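Local atomic coordinates of hypothetical protein PSPTO_2114 (Pseudomonas syringae pv. tomato, PDB entry 2ODA), a protein that is a HAD-family phosphatase by classification, perhaps related to phosphonoacetaldehyde hydrolase, from a Pseudomonas-specific subfamily that probably has a novel biochemical function. Residues Gly15-Gly21 / Leu131-Gly135; Thr38-Ala44 / His175-Leu179; Pro88-Trp94 / Leu122-Leu126. All coordinates share one frame; numbering follows the deposited sequence.

Contact 1: Gly15-Gly21 / Leu131-Gly135; sequences GCLVDFG and LASCG
The carbonyl oxygen of Cys134 accepts a hydrogen bond from Gly21 N at 2.8 Å, the donor standing 39° out of the carbonyl plane instead of on a lone pair. The same oxygen lies against the bare backbone of Gly15, 3.3 Å from its CA, so one carbonyl touches both ends of segment 15-21. Beside this bond the Phe20 ring covers the Cys134 backbone. With CG anti to the backbone N (chi1 -174°), the ring reaches across to the loop, and Cys134 CA makes a CH-pi contact over its face, 3.9 Å from the centroid. Packing is close at the rim, where Phe20 CD1 is 3.3 Å from Cys134 CB, and Phe20 CZ extends to the carbonyl oxygen of Ser133. Farther along, Cys16 SG meets the CD1 branch of Leu131 at 3.5 Å. Ser133 turns its hydroxyl to Asp174 O, while Asp19 is held by Ser14 and the Gln23 and Ala24 amides. The 15-17 turn follows strand 9-12, consistent with the HAD squiggle, and meets the loop leaving strand 127-131; Trp145 of helix 142-147 packs edge-to-face with Phe20, and Leu131 leans on Ile173 of strand 171-173.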
loop_
_atom_site.group_PDB
_atom_site.type_symbol
_atom_site.label_atom_id
_atom_site.label_comp_id
_atom_site.label_asym_id
_atom_site.label_seq_id
_atom_site.Cartn_x
_atom_site.Cartn_y
_atom_site.Cartn_z
ATOM N N GLY B 15 19.519 2.581 14.060
ATOM C CA GLY B 15 20.343 1.863 13.071
ATOM C C GLY B 15 20.134 2.383 11.661
ATOM O O GLY B 15 20.330 1.661 10.654
ATOM N N CYS B 16 19.715 3.641 11.571
ATOM C CA CYS B 16 19.447 4.214 10.266
ATOM C C CYS B 16 19.651 5.736 10.296
ATOM O O CYS B 16 20.685 6.207 9.833
ATOM C CB CYS B 16 18.056 3.774 9.783
ATOM S SG CYS B 16 17.495 4.497 8.246
ATOM N N LEU B 17 18.693 6.493 10.846
ATOM C CA LEU B 17 18.879 7.934 11.058
ATOM C C LEU B 17 19.861 8.203 12.206
ATOM O O LEU B 17 20.720 9.066 12.114
ATOM C CB LEU B 17 17.530 8.601 11.365
ATOM C CG LEU B 17 16.531 8.635 10.191
ATOM C CD1 LEU B 17 15.141 9.026 10.712
ATOM C CD2 LEU B 17 17.045 9.620 9.138
ATOM N N VAL B 18 19.707 7.449 13.289
ATOM C CA VAL B 18 20.479 7.671 14.497
ATOM C C VAL B 18 20.924 6.290 14.979
ATOM O O VAL B 18 20.585 5.281 14.357
ATOM C CB VAL B 18 19.622 8.365 15.615
ATOM C CG1 VAL B 18 19.219 9.812 15.239
ATOM C CG2 VAL B 18 18.372 7.547 15.936
ATOM N N ASP B 19 21.646 6.241 16.095
ATOM C CA ASP B 19 21.929 4.967 16.774
ATOM C C ASP B 19 22.682 3.950 15.897
ATOM O O ASP B 19 22.225 2.810 15.675
ATOM C CB ASP B 19 20.640 4.363 17.390
ATOM C CG ASP B 19 20.936 3.158 18.278
ATOM O OD1 ASP B 19 22.078 3.050 18.766
ATOM O OD2 ASP B 19 20.040 2.333 18.471
ATOM N N PHE B 20 23.824 4.374 15.376
ATOM C CA PHE B 20 24.661 3.501 14.537
ATOM C C PHE B 20 24.891 2.171 15.264
ATOM O O PHE B 20 25.308 2.164 16.437
ATOM C CB PHE B 20 25.996 4.207 14.291
ATOM C CG PHE B 20 26.918 3.498 13.338
ATOM C CD1 PHE B 20 26.986 3.890 12.000
ATOM C CD2 PHE B 20 27.737 2.469 13.779
ATOM C CE1 PHE B 20 27.876 3.270 11.107
ATOM C CE2 PHE B 20 28.618 1.797 12.872
ATOM C CZ PHE B 20 28.674 2.215 11.529
ATOM N N GLY B 21 24.623 1.060 14.572
ATOM C CA GLY B 21 24.750 -0.263 15.179
ATOM C C GLY B 21 23.593 -0.733 16.041
ATOM O O GLY B 21 23.725 -1.753 16.727
ATOM N N LEU B 131 20.900 -0.114 4.039
ATOM C CA LEU B 131 22.083 0.559 4.563
ATOM C C LEU B 131 23.115 -0.460 5.048
ATOM O O LEU B 131 22.819 -1.292 5.895
ATOM C CB LEU B 131 21.688 1.546 5.688
ATOM C CG LEU B 131 20.847 2.776 5.288
ATOM C CD1 LEU B 131 20.467 3.632 6.512
ATOM C CD2 LEU B 131 21.562 3.651 4.253
ATOM N N ALA B 132 24.334 -0.374 4.513
ATOM C CA ALA B 132 25.315 -1.466 4.690
ATOM C C ALA B 132 26.201 -1.373 5.946
ATOM O O ALA B 132 26.914 -2.321 6.271
ATOM C CB ALA B 132 26.180 -1.572 3.457
ATOM N N SER B 133 26.176 -0.242 6.634
ATOM C CA SER B 133 27.128 -0.006 7.738
ATOM C C SER B 133 26.499 0.068 9.111
ATOM O O SER B 133 27.089 -0.380 10.096
ATOM C CB SER B 133 27.910 1.294 7.502
ATOM O OG SER B 133 28.683 1.216 6.297
ATOM N N CYS B 134 25.337 0.709 9.189
ATOM C CA CYS B 134 24.847 1.183 10.489
ATOM C C CYS B 134 23.731 0.334 11.099
ATOM O O CYS B 134 23.258 0.636 12.199
ATOM C CB CYS B 134 24.382 2.651 10.380
ATOM S SG CYS B 134 23.094 2.863 9.179
ATOM N N GLY B 135 23.346 -0.745 10.422
ATOM C CA GLY B 135 22.166 -1.520 10.825
ATOM C C GLY B 135 22.499 -2.732 11.677
ATOM O O GLY B 135 23.676 -2.992 11.942
#

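Contact 2: Thr38-Ala44 / His175-Leu179; sequences TPGAQNA and HLGEL
Leu176 is the main bump of this contact, and the hollow that takes it is formed by Thr38, Ala41 and Ala44. Its CG stands anti to the carbonyl carbon (chi1 -65°), which carries the branched end in toward the start of helix 41-51. There the CD1 methyl enters between Thr38 OG1, 3.6 Å away, and Ala41 CB, 3.9 Å away. At its base, Leu176 CB faces the small methyl of Ala44, and that methyl also rests 3.3 Å from the backbone oxygen of Leu176. Leu179 CB flanks Ala44 CB more loosely, at 4.4 Å. Beside this bump the backbones come together at Gly40, the N-cap residue of the helix, whose lack of a side chain leaves room for the Gly177 backbone: their CA atoms are 3.9 Å apart.

His175 lies at the outer margin. Its ring folds back over its own turn, with Gly177 CA at the ring edge and Glu178 CG over one face, and ND1 accepts a weak bond from Gly177 N. The CB of His175 rests on Pro39 O. One water makes three bonds across the contact: it donates to Thr38 OG1 and to Pro39 O, at 2.7 Å from the latter, and accepts from Leu176 N, so it bridges the two backbones. Thr38 OG1 is bonded as well to Cys16 O.

The contact lies over the parallel sheet. Leu176 continues inward onto Leu131 and Ile111, and Leu179 onto Ile129 and Ile111, so the start of helix 41-51 and the turn joining strand 171-173 to helix 179-191 meet above strands 109-112 and 127-131.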
loop_
_atom_site.group_PDB
_atom_site.type_symbol
_atom_site.label_atom_id
_atom_site.label_comp_id
_atom_site.label_asym_id
_atom_site.label_seq_id
_atom_site.Cartn_x
_atom_site.Cartn_y
_atom_site.Cartn_z
ATOM N N THR B 38 23.638 9.123 12.230
ATOM C CA THR B 38 24.555 8.272 11.463
ATOM C C THR B 38 25.373 9.068 10.421
ATOM O O THR B 38 24.979 10.176 10.035
ATOM C CB THR B 38 23.822 7.080 10.784
ATOM O OG1 THR B 38 22.839 7.566 9.865
ATOM C CG2 THR B 38 23.176 6.172 11.841
ATOM N N PRO B 39 26.530 8.525 10.005
ATOM C CA PRO B 39 27.397 9.289 9.095
ATOM C C PRO B 39 26.658 9.746 7.818
ATOM O O PRO B 39 25.966 8.956 7.179
ATOM C CB PRO B 39 28.523 8.297 8.774
ATOM C CG PRO B 39 28.599 7.406 9.970
ATOM C CD PRO B 39 27.140 7.231 10.385
ATOM N N GLY B 40 26.779 11.028 7.493
ATOM C CA GLY B 40 26.146 11.579 6.299
ATOM C C GLY B 40 24.705 12.028 6.484
ATOM O O GLY B 40 24.151 12.650 5.581
ATOM N N ALA B 41 24.101 11.730 7.649
ATOM C CA ALA B 41 22.678 12.046 7.891
ATOM C C ALA B 41 22.405 13.559 7.816
ATOM O O ALA B 41 21.427 13.968 7.200
ATOM C CB ALA B 41 22.182 11.468 9.276
ATOM N N GLN B 42 23.259 14.379 8.446
ATOM C CA GLN B 42 23.047 15.838 8.434
ATOM C C GLN B 42 22.976 16.386 7.015
ATOM O O GLN B 42 22.131 17.218 6.707
ATOM C CB GLN B 42 24.144 16.585 9.210
ATOM C CG GLN B 42 24.161 16.327 10.730
ATOM C CD GLN B 42 25.072 15.176 11.148
ATOM O OE1 GLN B 42 25.107 14.121 10.510
ATOM N NE2 GLN B 42 25.816 15.385 12.225
ATOM N N ASN B 43 23.888 15.912 6.171
ATOM C CA ASN B 43 23.968 16.285 4.761
ATOM C C ASN B 43 22.679 15.853 4.016
ATOM O O ASN B 43 22.001 16.684 3.378
ATOM C CB ASN B 43 25.241 15.630 4.169
ATOM C CG ASN B 43 25.582 16.107 2.765
ATOM O OD1 ASN B 43 24.720 16.187 1.904
ATOM N ND2 ASN B 43 26.869 16.387 2.524
ATOM N N ALA B 44 22.337 14.560 4.101
ATOM C CA ALA B 44 21.120 14.069 3.424
ATOM C C ALA B 44 19.869 14.807 3.914
ATOM O O ALA B 44 19.003 15.189 3.113
ATOM C CB ALA B 44 20.955 12.546 3.630
ATOM N N HIS B 175 25.980 4.512 3.462
ATOM C CA HIS B 175 25.544 5.479 4.484
ATOM C C HIS B 175 24.630 6.496 3.837
ATOM O O HIS B 175 24.581 6.591 2.615
ATOM C CB HIS B 175 26.767 6.194 5.135
ATOM C CG HIS B 175 27.676 6.860 4.144
ATOM N ND1 HIS B 175 27.414 8.101 3.604
ATOM C CD2 HIS B 175 28.835 6.449 3.583
ATOM C CE1 HIS B 175 28.377 8.427 2.755
ATOM N NE2 HIS B 175 29.245 7.433 2.718
ATOM N N LEU B 176 23.949 7.289 4.665
ATOM C CA LEU B 176 23.008 8.312 4.176
ATOM C C LEU B 176 23.619 9.431 3.318
ATOM O O LEU B 176 22.901 10.115 2.586
ATOM C CB LEU B 176 22.193 8.899 5.328
ATOM C CG LEU B 176 21.241 7.932 6.046
ATOM C CD1 LEU B 176 20.564 8.632 7.222
ATOM C CD2 LEU B 176 20.202 7.369 5.061
ATOM N N GLY B 177 24.934 9.618 3.386
ATOM C CA GLY B 177 25.576 10.617 2.521
ATOM C C GLY B 177 25.382 10.247 1.051
ATOM O O GLY B 177 25.524 11.089 0.147
ATOM N N GLU B 178 25.109 8.971 0.808
ATOM C CA GLU B 178 24.895 8.466 -0.556
ATOM C C GLU B 178 23.429 8.447 -0.971
ATOM O O GLU B 178 23.092 8.012 -2.087
ATOM C CB GLU B 178 25.474 7.047 -0.683
ATOM C CG GLU B 178 26.983 6.976 -0.597
ATOM C CD GLU B 178 27.687 7.633 -1.783
ATOM O OE1 GLU B 178 27.072 7.729 -2.863
ATOM O OE2 GLU B 178 28.859 8.049 -1.641
ATOM N N LEU B 179 22.547 8.931 -0.094
ATOM C CA LEU B 179 21.115 8.818 -0.373
ATOM C C LEU B 179 20.685 9.586 -1.628
ATOM O O LEU B 179 19.897 9.091 -2.409
ATOM C CB LEU B 179 20.266 9.269 0.823
ATOM C CG LEU B 179 18.746 9.166 0.626
ATOM C CD1 LEU B 179 18.293 7.697 0.518
ATOM C CD2 LEU B 179 18.066 9.814 1.784
HETATM O O HOH W 1 24.345 6.885 7.616
HETATM O O HOH W 2 25.810 13.633 -0.122
#

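Contact 3: Pro88-Trp94 / Leu122-Leu126; sequences PQPDACW and LNAGL
The indole of Trp94 lies across Ala124, which it meets in two ways. The Ala124 methyl sits over the five-membered ring, 4.0 Å from its centroid and 30° off the normal, while NE1 donates to Ala124 O at 3.0 Å. That donor arrives in the carbonyl plane, on a lone pair of the oxygen, although the oxygen itself is tilted somewhat from the indole plane; the bond and the methyl together restrict the rotation of the ring. Pro90 CB covers the same indole face nearer its rim and also packs 3.6 Å from Ala124 CB, so the proline and the methyl sit side by side on one face of the indole. Cys93 CB closes on the methyl from another side at 3.7 Å, and Leu126 CD1 touches that same Cys93 CB, at 4.2 Å.

At the far end Asn123, its CG beside the backbone N (chi1 -72°), extends its amide toward the turn. ND2 donates to Pro88 O at 2.8 Å, with the acceptor nearly in the amide plane but the donor well above that of the carbonyl. Gln119 NE2 holds OD1, so both ends of the amide have partners.

Trp94 stacks on Trp94 of the second subunit, placing the contact at the dimer interface. Gly125, with positive phi, ends helix 115-123 in a Schellman motif just before strand 127-131, as part of the beta-alpha-beta crossover from strand 109-112 in this Rossmann-like HAD core.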
loop_
_atom_site.group_PDB
_atom_site.type_symbol
_atom_site.label_atom_id
_atom_site.label_comp_id
_atom_site.label_asym_id
_atom_site.label_seq_id
_atom_site.Cartn_x
_atom_site.Cartn_y
_atom_site.Cartn_z
ATOM N N PRO B 88 7.075 -8.312 9.897
ATOM C CA PRO B 88 7.166 -7.787 8.542
ATOM C C PRO B 88 5.827 -7.449 7.862
ATOM O O PRO B 88 5.834 -7.222 6.651
ATOM C CB PRO B 88 7.843 -8.930 7.783
ATOM C CG PRO B 88 7.334 -10.177 8.438
ATOM C CD PRO B 88 7.052 -9.791 9.899
ATOM N N GLN B 89 4.717 -7.393 8.613
ATOM C CA GLN B 89 3.432 -6.933 8.054
ATOM C C GLN B 89 3.583 -5.514 7.453
ATOM O O GLN B 89 4.367 -4.691 7.972
ATOM C CB GLN B 89 2.302 -6.934 9.110
ATOM C CG GLN B 89 1.845 -8.312 9.597
ATOM C CD GLN B 89 1.324 -9.182 8.476
ATOM O OE1 GLN B 89 2.059 -9.999 7.926
ATOM N NE2 GLN B 89 0.049 -9.011 8.129
ATOM N N PRO B 90 2.888 -5.243 6.325
ATOM C CA PRO B 90 3.029 -3.946 5.623
ATOM C C PRO B 90 2.514 -2.730 6.419
ATOM O O PRO B 90 2.844 -1.570 6.082
ATOM C CB PRO B 90 2.155 -4.128 4.360
ATOM C CG PRO B 90 1.155 -5.235 4.757
ATOM C CD PRO B 90 1.988 -6.165 5.606
ATOM N N ASP B 91 1.703 -3.004 7.446
ATOM C CA ASP B 91 1.007 -1.980 8.251
ATOM C C ASP B 91 1.868 -0.780 8.680
ATOM O O ASP B 91 1.452 0.358 8.529
ATOM C CB ASP B 91 0.408 -2.602 9.509
ATOM C CG ASP B 91 -0.578 -3.703 9.208
ATOM O OD1 ASP B 91 -0.311 -4.534 8.314
ATOM O OD2 ASP B 91 -1.624 -3.724 9.882
ATOM N N ALA B 92 3.049 -1.041 9.240
ATOM C CA ALA B 92 3.909 0.042 9.688
ATOM C C ALA B 92 4.184 1.058 8.558
ATOM O O ALA B 92 4.203 2.265 8.788
ATOM C CB ALA B 92 5.198 -0.506 10.227
ATOM N N CYS B 93 4.398 0.563 7.342
ATOM C CA CYS B 93 4.706 1.444 6.205
ATOM C C CYS B 93 3.466 2.157 5.659
ATOM O O CYS B 93 3.494 3.371 5.394
ATOM C CB CYS B 93 5.395 0.650 5.106
ATOM S SG CYS B 93 7.061 0.099 5.616
ATOM N N TRP B 94 2.371 1.414 5.513
ATOM C CA TRP B 94 1.130 2.050 5.087
ATOM C C TRP B 94 0.668 3.103 6.068
ATOM O O TRP B 94 0.248 4.198 5.668
ATOM C CB TRP B 94 0.041 1.011 4.887
ATOM C CG TRP B 94 0.269 0.149 3.684
ATOM C CD1 TRP B 94 1.010 0.447 2.564
ATOM C CD2 TRP B 94 -0.304 -1.139 3.459
ATOM N NE1 TRP B 94 0.944 -0.610 1.663
ATOM C CE2 TRP B 94 0.145 -1.590 2.195
ATOM C CE3 TRP B 94 -1.133 -1.972 4.215
ATOM C CZ2 TRP B 94 -0.240 -2.838 1.659
ATOM C CZ3 TRP B 94 -1.519 -3.214 3.678
ATOM C CH2 TRP B 94 -1.050 -3.640 2.428
ATOM N N LEU B 122 8.952 -3.936 1.519
ATOM C CA LEU B 122 8.756 -4.750 0.315
ATOM C C LEU B 122 7.325 -5.280 0.286
ATOM O O LEU B 122 6.654 -5.234 -0.735
ATOM C CB LEU B 122 9.760 -5.937 0.276
ATOM C CG LEU B 122 11.239 -5.554 0.090
ATOM C CD1 LEU B 122 12.166 -6.785 0.227
ATOM C CD2 LEU B 122 11.455 -4.884 -1.283
ATOM N N ASN B 123 6.864 -5.798 1.414
ATOM C CA ASN B 123 5.474 -6.295 1.519
ATOM C C ASN B 123 4.436 -5.210 1.267
ATOM O O ASN B 123 3.345 -5.474 0.703
ATOM C CB ASN B 123 5.241 -6.931 2.891
ATOM C CG ASN B 123 5.957 -8.287 3.042
ATOM O OD1 ASN B 123 6.372 -8.875 2.053
ATOM N ND2 ASN B 123 6.119 -8.764 4.287
ATOM N N ALA B 124 4.763 -3.985 1.667
ATOM C CA ALA B 124 3.834 -2.856 1.505
ATOM C C ALA B 124 3.854 -2.301 0.068
ATOM O O ALA B 124 3.030 -1.450 -0.295
ATOM C CB ALA B 124 4.169 -1.745 2.529
ATOM N N GLY B 125 4.789 -2.787 -0.743
ATOM C CA GLY B 125 4.831 -2.406 -2.154
ATOM C C GLY B 125 5.757 -1.242 -2.454
ATOM O O GLY B 125 5.699 -0.682 -3.551
ATOM N N LEU B 126 6.597 -0.865 -1.480
ATOM C CA LEU B 126 7.497 0.287 -1.649
ATOM C C LEU B 126 8.811 -0.054 -2.350
ATOM O O LEU B 126 9.217 -1.221 -2.428
ATOM C CB LEU B 126 7.812 0.943 -0.286
ATOM C CG LEU B 126 6.706 1.874 0.256
ATOM C CD1 LEU B 126 5.630 1.063 0.950
ATOM C CD2 LEU B 126 7.265 2.915 1.236
#

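Overall arrangement
Contacts 1 and 2 adjoin, with centres about 10 Å apart, and are joined by bonds from Thr38 to the backbone of Cys16 and Leu17. Their segments alternate along the chain: 15-21, 38-44, then 131-135 and 175-179. Three of the four come after strands 9-12, 127-131 and 171-173, tying together the loops at the C-terminal end of the parallel sheet, where HAD enzymes generally carry their active site. Contact 3 is nested within the chain stretches that contacts 1 and 2 close, and on the opposite side of the chain's centre, about 20 Å and 24 Å from their centres. Its segment 122-126 leads into strand 127-131 and it faces the second subunit, so dimer packing is probably remote from the functional end.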